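Side-chain contacts in putative thiol-disulfide oxidoreductase (PDB 4GRF), which probably works as a thiol-disulfide oxidoreductase, the part crystallised here being its thioredoxin-like domain with a disulfide in a CxxC motif: residues R45-T48 against P49-L52; R73-D76 against W77-I81. All blocks are in the same frame, centred on the assembly; numbering follows the deposited sequence.

Contact 1 (R45-T48 against P49-L52) comes first along the chain and joins the end of helix 42-46, which begins in the C41-C44 disulfide motif, to the start of helix 48-58. Contact 2 (R73-D76 against W77-I81) follows after strand 63-69, at the start of helix 74-84. Each pairs consecutive residues, so neither closes a long loop; the two run in series and neither nest nor cross. Their centres lie about 17 Å apart, yet the structure brings them together: R45 CZ packs on A80 CB at 3.5 Å, tying the redox-motif helix to helix 74-84 of the thioredoxin-like fold.

Contact 1 of 2, residues R45-T48 against P49-L52; sequences RKET and PYLL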
loop_
_atom_site.group_PDB
_atom_site.type_symbol
_atom_site.label_atom_id
_atom_site.label_comp_id
_atom_site.label_asym_id
_atom_site.label_seq_id
_atom_site.Cartn_x
_atom_site.Cartn_y
_atom_site.Cartn_z
ATOM N N ARG A 45 0.046 -9.447 7.043
ATOM C CA ARG A 45 0.712 -10.482 6.292
ATOM C C ARG A 45 -0.340 -11.417 5.713
ATOM O O ARG A 45 -0.195 -11.926 4.596
ATOM C CB ARG A 45 1.644 -11.289 7.200
ATOM C CG ARG A 45 2.533 -10.456 8.118
ATOM C CD ARG A 45 3.777 -9.903 7.428
ATOM N NE ARG A 45 4.578 -10.961 6.801
ATOM C CZ ARG A 45 5.599 -11.599 7.374
ATOM N NH1 ARG A 45 6.014 -11.289 8.581
ATOM N NH2 ARG A 45 6.217 -12.556 6.719
ATOM N N LYS A 46 -1.398 -11.666 6.484
ATOM C CA LYS A 46 -2.456 -12.575 6.036
ATOM C C LYS A 46 -3.264 -12.041 4.865
ATOM O O LYS A 46 -3.999 -12.791 4.225
ATOM C CB LYS A 46 -3.394 -12.942 7.181
ATOM C CG LYS A 46 -2.762 -13.877 8.197
ATOM C CD LYS A 46 -3.652 -14.079 9.413
ATOM C CE LYS A 46 -4.808 -15.003 9.072
ATOM N NZ LYS A 46 -5.535 -15.477 10.281
ATOM N N GLU A 47 -3.126 -10.764 4.543
ATOM C CA GLU A 47 -3.834 -10.218 3.395
ATOM C C GLU A 47 -3.095 -10.519 2.067
ATOM O O GLU A 47 -3.625 -10.297 0.975
ATOM C CB GLU A 47 -3.989 -8.694 3.542
ATOM C CG GLU A 47 -4.921 -8.244 4.652
ATOM C CD GLU A 47 -6.328 -8.770 4.486
ATOM O OE1 GLU A 47 -6.815 -8.809 3.336
ATOM O OE2 GLU A 47 -6.947 -9.126 5.504
ATOM N N THR A 48 -1.870 -11.003 2.180
ATOM C CA THR A 48 -0.986 -11.232 1.031
ATOM C C THR A 48 -1.657 -11.975 -0.150
ATOM O O THR A 48 -1.600 -11.501 -1.281
ATOM C CB THR A 48 0.314 -11.929 1.475
ATOM O OG1 THR A 48 1.046 -11.034 2.312
ATOM C CG2 THR A 48 1.188 -12.260 0.267
ATOM N N PRO A 49 -2.253 -13.147 0.099
ATOM C CA PRO A 49 -2.887 -13.883 -1.011
ATOM C C PRO A 49 -3.972 -13.064 -1.719
ATOM O O PRO A 49 -4.054 -13.094 -2.947
ATOM C CB PRO A 49 -3.533 -15.104 -0.336
ATOM C CG PRO A 49 -3.006 -15.146 1.054
ATOM C CD PRO A 49 -2.457 -13.795 1.408
ATOM N N TYR A 50 -4.775 -12.326 -0.962
ATOM C CA TYR A 50 -5.768 -11.436 -1.570
ATOM C C TYR A 50 -5.138 -10.317 -2.376
ATOM O O TYR A 50 -5.628 -9.984 -3.449
ATOM C CB TYR A 50 -6.696 -10.832 -0.526
ATOM C CG TYR A 50 -7.375 -11.877 0.306
ATOM C CD1 TYR A 50 -8.531 -12.495 -0.138
ATOM C CD2 TYR A 50 -6.849 -12.248 1.525
ATOM C CE1 TYR A 50 -9.150 -13.464 0.628
ATOM C CE2 TYR A 50 -7.458 -13.208 2.301
ATOM C CZ TYR A 50 -8.602 -13.812 1.850
ATOM O OH TYR A 50 -9.198 -14.773 2.639
ATOM N N LEU A 51 -4.094 -9.696 -1.832
ATOM C CA LEU A 51 -3.348 -8.684 -2.566
ATOM C C LEU A 51 -2.705 -9.224 -3.840
ATOM O O LEU A 51 -2.751 -8.591 -4.891
ATOM C CB LEU A 51 -2.280 -8.060 -1.674
ATOM C CG LEU A 51 -2.842 -7.281 -0.502
ATOM C CD1 LEU A 51 -1.777 -7.107 0.584
ATOM C CD2 LEU A 51 -3.312 -5.906 -0.980
ATOM N N LEU A 52 -2.116 -10.418 -3.771
ATOM C CA LEU A 52 -1.485 -10.985 -4.957
ATOM C C LEU A 52 -2.519 -11.346 -6.035
ATOM O O LEU A 52 -2.298 -11.061 -7.211
ATOM C CB LEU A 52 -0.652 -12.219 -4.567
ATOM C CG LEU A 52 0.371 -12.712 -5.595
ATOM C CD1 LEU A 52 1.354 -11.616 -5.989
ATOM C CD2 LEU A 52 1.100 -13.925 -5.021
#
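T48 and P49 adjoin where helix 42-46 gives way to helix 48-58, a kink at a proline like the one in the long active-site helix of thioredoxins. Having no N-H, P49 cannot serve R45 O, which its CD approaches only to 4.3 Å. T48 supplies what is missing. Its backbone N gives R45 O a hydrogen bond of 3.1 Å, and its OG1 adds a second to the same R45 O at 2.7 Å. Both donors arrive from one face of that carbonyl. The hydroxyl gets there because chi1 of -66° sets OG1 beside the T48 backbone N, while CG2, anti to that N, lies toward P49 N. The P49 ring, bonded to T48, brings its CD within 3.3 Å of T48 CB, a closeness owed largely to the covalent linkage. An alanine here would be likely to cost R45 O its shorter bond, leaving the one from T48 N, and to open a gap beside P49 N.

Beyond the proline, regular helical bonding resumes. L51 N reaches E47 O at 2.9 Å, nearly straight with 169° at the hydrogen, and L52 N reaches T48 O at 2.8 Å. E47 O also lies in the plane of the Y50 ring, at its edge. The E47 carboxylate and that ring are inclined by 26°, OE1 lying 3.9 Å from Y50 CD2, but OE1 takes its hydrogen bond from G129 N. On the buried side, E47 CB rests against L51 CD1 at 4.0 Å.

The R45 guanidinium leads away from the turn to salt bridges with E83 and D84 and a hydrogen bond to A39 O. Helix 74-84 flanks this side, R45 touching A80 and T48 touching D84; helix 129-140 meets Y50 and L51, and L51 packs down on L33 and D35 of strand 31-37.

Contact 2 of 2, residues R73-D76 against W77-I81; sequences REED and WKKAI
E74 O accepts K78 N at 3.0 Å with 168° at the hydrogen, one of four consecutive i to i+4 bonds that start at the N-cap residue R73, whose carbonyl takes W77 N, and run on through K79 N to E75 O and A80 N to D76 O.

The E74-K78 pair is doubled by a salt bridge, K78 NZ lying 3.1 Å from E74 OE1 on that oxygen's anti lone pair. E74 runs out extended, whereas K78 bends at chi3 (-62°), which turns its NZ toward the E74 carboxylate; on the way K78 CE touches E74 CG at 3.7 Å. The same E74 CG also comes within 4.1 Å of W77 CE3, from a direction roughly at a right angle to K78 CE. I81 CD1 sits 3.4 Å above one face of the W77 indole, offset toward the rim. Along the outer side, K79 CG lies 3.2 Å from E75 O.

In the crossover from strand 63-69 to strand 89-92, this first part of helix 74-84 keeps E75, K78 and K79 on its exposed side. W77, A80 and I81 face the sheet: W77 touches L92 of strand 89-92, I81 reaches Q90, and A80 and I81 rest on W37 of strand 31-37, while E74, exposed itself, borders the sheet by touching L92.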
loop_
_atom_site.group_PDB
_atom_site.type_symbol
_atom_site.label_atom_id
_atom_site.label_comp_id
_atom_site.label_asym_id
_atom_site.label_seq_id
_atom_site.Cartn_x
_atom_site.Cartn_y
_atom_site.Cartn_z
ATOM N N ARG A 73 13.400 -2.028 11.477
ATOM C CA ARG A 73 14.544 -2.704 10.925
ATOM C C ARG A 73 14.357 -3.174 9.499
ATOM O O ARG A 73 13.479 -3.930 9.198
ATOM C CB ARG A 73 14.922 -3.879 11.797
ATOM C CG ARG A 73 15.187 -3.480 13.220
ATOM C CD ARG A 73 15.997 -4.527 13.935
ATOM N NE ARG A 73 15.239 -5.744 14.151
ATOM C CZ ARG A 73 15.700 -6.960 13.895
ATOM N NH1 ARG A 73 16.931 -7.121 13.426
ATOM N NH2 ARG A 73 14.937 -8.020 14.122
ATOM N N GLU A 74 15.262 -2.744 8.653
ATOM C CA GLU A 74 15.247 -3.102 7.260
ATOM C C GLU A 74 15.279 -4.616 7.067
ATOM O O GLU A 74 14.599 -5.158 6.191
ATOM C CB GLU A 74 16.434 -2.439 6.565
ATOM C CG GLU A 74 16.471 -2.591 5.065
ATOM C CD GLU A 74 17.611 -1.794 4.462
ATOM O OE1 GLU A 74 18.439 -2.388 3.742
ATOM O OE2 GLU A 74 17.683 -0.575 4.732
ATOM N N GLU A 75 16.029 -5.321 7.911
ATOM C CA GLU A 75 16.134 -6.770 7.796
ATOM C C GLU A 75 14.779 -7.449 7.980
ATOM O O GLU A 75 14.458 -8.389 7.271
ATOM C CB GLU A 75 17.140 -7.320 8.818
ATOM C CG GLU A 75 16.992 -6.751 10.221
ATOM C CD GLU A 75 18.166 -7.102 11.122
ATOM O OE1 GLU A 75 18.990 -6.202 11.406
ATOM O OE2 GLU A 75 18.268 -8.276 11.540
ATOM N N ASP A 76 13.994 -6.963 8.947
ATOM C CA ASP A 76 12.671 -7.531 9.233
ATOM C C ASP A 76 11.728 -7.347 8.042
ATOM O O ASP A 76 10.965 -8.257 7.683
ATOM C CB ASP A 76 12.020 -6.883 10.464
ATOM C CG ASP A 76 12.730 -7.194 11.766
ATOM O OD1 ASP A 76 13.480 -8.184 11.841
ATOM O OD2 ASP A 76 12.501 -6.430 12.730
ATOM N N TRP A 77 11.783 -6.157 7.454
ATOM C CA TRP A 77 11.005 -5.812 6.265
ATOM C C TRP A 77 11.329 -6.736 5.088
ATOM O O TRP A 77 10.433 -7.325 4.473
ATOM C CB TRP A 77 11.300 -4.358 5.924
ATOM C CG TRP A 77 10.728 -3.831 4.674
ATOM C CD1 TRP A 77 9.394 -3.737 4.356
ATOM C CD2 TRP A 77 11.447 -3.267 3.559
ATOM N NE1 TRP A 77 9.251 -3.167 3.119
ATOM C CE2 TRP A 77 10.488 -2.861 2.610
ATOM C CE3 TRP A 77 12.803 -3.058 3.277
ATOM C CZ2 TRP A 77 10.840 -2.278 1.392
ATOM C CZ3 TRP A 77 13.153 -2.463 2.060
ATOM C CH2 TRP A 77 12.170 -2.090 1.133
ATOM N N LYS A 78 12.613 -6.895 4.783
ATOM C CA LYS A 78 13.022 -7.739 3.669
ATOM C C LYS A 78 12.686 -9.212 3.898
ATOM O O LYS A 78 12.220 -9.917 2.977
ATOM C CB LYS A 78 14.523 -7.527 3.381
ATOM C CG LYS A 78 14.781 -6.165 2.754
ATOM C CD LYS A 78 16.226 -5.912 2.357
ATOM C CE LYS A 78 17.161 -5.938 3.554
ATOM N NZ LYS A 78 18.522 -5.469 3.177
ATOM N N LYS A 79 12.872 -9.677 5.122
ATOM C CA LYS A 79 12.544 -11.056 5.441
ATOM C C LYS A 79 11.059 -11.302 5.230
ATOM O O LYS A 79 10.681 -12.356 4.754
ATOM C CB LYS A 79 12.929 -11.411 6.872
ATOM C CG LYS A 79 14.427 -11.553 7.086
ATOM C CD LYS A 79 14.780 -11.736 8.562
ATOM C CE LYS A 79 16.258 -12.080 8.737
ATOM N NZ LYS A 79 16.758 -11.911 10.133
ATOM N N ALA A 80 10.213 -10.332 5.577
ATOM C CA ALA A 80 8.781 -10.533 5.455
ATOM C C ALA A 80 8.400 -10.619 3.985
ATOM O O ALA A 80 7.563 -11.436 3.584
ATOM C CB ALA A 80 8.015 -9.403 6.152
ATOM N N ILE A 81 8.996 -9.757 3.170
ATOM C CA ILE A 81 8.659 -9.704 1.763
ATOM C C ILE A 81 9.040 -11.029 1.093
ATOM O O ILE A 81 8.260 -11.601 0.318
ATOM C CB ILE A 81 9.346 -8.522 1.079
ATOM C CG1 ILE A 81 8.697 -7.228 1.552
ATOM C CG2 ILE A 81 9.261 -8.652 -0.423
ATOM C CD1 ILE A 81 9.384 -5.972 1.060
#